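Local coordinates for Two-component sensor histidine kinase (Nostoc sp., PDB 6OZB) that senses light as a cyanobacterial phytochrome, binding phycoerythrobilin in its GAF domain, and probably relays the signal as a two-component sensor histidine kinase, at the interface of chains A and B. Residues are numbered along the deposited sequence; one frame, centred on the assembly and turned at random. Chains: chain A/B, Two-component sensor histidine kinase.

The interface of chains A and B. Residues chain A 130, 132; chain B 111, 131-134.
A:Tyr132 lays one face of its phenol ring against B:Pro134, whose CD methylene stands over the middle of the ring, 3.5 Å from its centroid, in a CH-pi contact. From the root outward, CB of A:Tyr132 lies 3.6 Å from the backbone O of B:Tyr132. CG is turned anti to the carbonyl carbon (chi1 -75°), which swings the ring beside the backbone N and presents that face to B:Pro134. CD1 meets the same O of B:Tyr132 at 3.6 Å, and CE1 touches CB of B:Arg133 at 3.5 Å. This CB presses on the same face as the proline, but off beyond the CD1 and CE1 edge. CD2, CE2 and CZ pack against B:Pro134 CD, CE2 at 3.5 Å, with the proline CG a little farther off; the phenol OH lies slightly more distant from CD. B:Arg133 contributes its CB, while its chain runs on extended to the guanidinium. No direct hydrogen bond crosses the patch; water 1 bridges instead, 2.8 Å from the backbone N of A:Tyr132 and 2.6 Å from the backbone O of B:Tyr132. Nearby, SG of B:Cys131 packs 3.5 Å from the backbone O of A:Ile130. An alanine in place of A:Tyr132 would probably leave B:Pro134 CD and B:Arg133 CB without their apolar cover and open a gap between the chains. Strand 131-134 of the GAF domain meets its copy unequally: A gives one tyrosine ring plus loop residue A:Ile130, B the length of its strand. The whole interface is not an exact two-fold, and the structure alone does not show whether it is physiological.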
ATOM      1  N   ILE A 130      -4.722   6.570  -4.714  1.00 50.09           N
ATOM      2  CA  ILE A 130      -5.095   5.167  -4.724  1.00 31.44           C
ATOM      3  C   ILE A 130      -4.297   4.386  -3.675  1.00 30.47           C
ATOM      4  O   ILE A 130      -3.046   4.338  -3.702  1.00 34.11           O
ATOM      5  CB  ILE A 130      -4.874   4.586  -6.114  1.00 29.30           C
ATOM      6  CG1 ILE A 130      -5.596   5.465  -7.158  1.00 30.81           C
ATOM      7  CG2 ILE A 130      -5.342   3.135  -6.174  1.00 25.80           C
ATOM      8  CD1 ILE A 130      -5.159   5.228  -8.598  1.00 34.29           C
ATOM      9  N   TYR A 132      -3.472   0.787  -1.885  1.00 20.54           N
ATOM     10  CA  TYR A 132      -3.486  -0.647  -2.171  1.00 17.88           C
ATOM     11  C   TYR A 132      -3.406  -1.491  -0.893  1.00 15.60           C
ATOM     12  O   TYR A 132      -2.632  -1.205   0.011  1.00 19.26           O
ATOM     13  CB  TYR A 132      -2.315  -1.022  -3.116  1.00 15.80           C
ATOM     14  CG  TYR A 132      -2.555  -0.600  -4.557  1.00 16.73           C
ATOM     15  CD1 TYR A 132      -2.262   0.686  -4.975  1.00 15.31           C
ATOM     16  CD2 TYR A 132      -3.081  -1.485  -5.483  1.00 18.28           C
ATOM     17  CE1 TYR A 132      -2.503   1.082  -6.288  1.00 17.34           C
ATOM     18  CE2 TYR A 132      -3.316  -1.101  -6.796  1.00 16.51           C
ATOM     19  CZ  TYR A 132      -3.031   0.180  -7.185  1.00 15.39           C
ATOM     20  OH  TYR A 132      -3.283   0.540  -8.481  1.00 18.25           O
TER
ATOM     21  N   MET B 111       6.219  -4.259  -5.652  1.00 14.02           N
ATOM     22  CA  MET B 111       5.645  -2.928  -5.341  1.00 13.17           C
ATOM     23  C   MET B 111       6.655  -1.802  -5.419  1.00 17.66           C
ATOM     24  O   MET B 111       7.829  -2.006  -5.185  1.00 17.08           O
ATOM     25  CB  MET B 111       5.024  -2.906  -3.943  1.00 13.44           C
ATOM     26  CG  MET B 111       4.045  -4.039  -3.693  1.00 18.86           C
ATOM     27  SD  MET B 111       2.491  -3.937  -4.596  1.00 16.57           S
ATOM     28  CE  MET B 111       1.661  -2.673  -3.654  1.00 15.36           C
ATOM     29  N   CYS B 131       3.474   5.659  -0.130  0.64 23.31           N
ATOM     30  CA  CYS B 131       2.302   4.985  -0.674  0.64 20.59           C
ATOM     31  C   CYS B 131       2.798   3.927  -1.659  0.64 22.36           C
ATOM     32  O   CYS B 131       3.496   4.279  -2.613  0.64 14.98           O
ATOM     33  CB  CYS B 131       1.400   6.022  -1.364  0.64 23.19           C
ATOM     34  SG  CYS B 131      -0.105   5.378  -2.129  0.64 27.18           S
ATOM     35  N   TYR B 132       2.451   2.654  -1.438  1.00 15.37           N
ATOM     36  CA  TYR B 132       2.924   1.561  -2.295  1.00 14.65           C
ATOM     37  C   TYR B 132       1.865   1.110  -3.309  1.00 15.26           C
ATOM     38  O   TYR B 132       0.681   0.989  -2.978  1.00 17.05           O
ATOM     39  CB  TYR B 132       3.359   0.337  -1.461  1.00 15.91           C
ATOM     40  CG  TYR B 132       4.709   0.535  -0.790  1.00 17.99           C
ATOM     41  CD1 TYR B 132       4.793   1.168   0.432  1.00 17.74           C
ATOM     42  CD2 TYR B 132       5.884   0.112  -1.392  1.00 17.04           C
ATOM     43  CE1 TYR B 132       6.026   1.394   1.042  1.00 17.17           C
ATOM     44  CE2 TYR B 132       7.117   0.328  -0.789  1.00 12.89           C
ATOM     45  CZ  TYR B 132       7.163   0.970   0.440  1.00 13.56           C
ATOM     46  OH  TYR B 132       8.398   1.186   1.038  1.00 14.88           O
ATOM     47  N   ARG B 133       2.326   0.846  -4.539  1.00 14.92           N
ATOM     48  CA  ARG B 133       1.464   0.379  -5.626  1.00 16.18           C
ATOM     49  C   ARG B 133       2.238  -0.621  -6.464  1.00 15.08           C
ATOM     50  O   ARG B 133       3.459  -0.697  -6.351  1.00 14.30           O
ATOM     51  CB  ARG B 133       1.007   1.546  -6.513  1.00 16.09           C
ATOM     52  CG  ARG B 133       2.187   2.247  -7.188  1.00 15.81           C
ATOM     53  CD  ARG B 133       1.733   3.229  -8.261  1.00 16.15           C
ATOM     54  NE  ARG B 133       2.851   4.021  -8.791  1.00 17.06           N
ATOM     55  CZ  ARG B 133       3.697   3.613  -9.740  1.00 19.31           C
ATOM     56  NH1 ARG B 133       3.584   2.399 -10.267  1.00 19.51           N
ATOM     57  NH2 ARG B 133       4.664   4.430 -10.166  1.00 20.35           N
ATOM     58  N   PRO B 134       1.546  -1.360  -7.337  1.00 15.66           N
ATOM     59  CA  PRO B 134       2.287  -2.300  -8.183  1.00 15.38           C
ATOM     60  C   PRO B 134       3.225  -1.562  -9.123  1.00 17.99           C
ATOM     61  O   PRO B 134       2.815  -0.539  -9.688  1.00 17.36           O
ATOM     62  CB  PRO B 134       1.178  -3.035  -8.939  1.00 16.32           C
ATOM     63  CG  PRO B 134      -0.045  -2.881  -8.027  1.00 17.33           C
ATOM     64  CD  PRO B 134       0.083  -1.526  -7.459  1.00 16.70           C
TER
HETATM   65  O   HOH W   1      -1.090   2.126  -1.482  1.00 25.77           O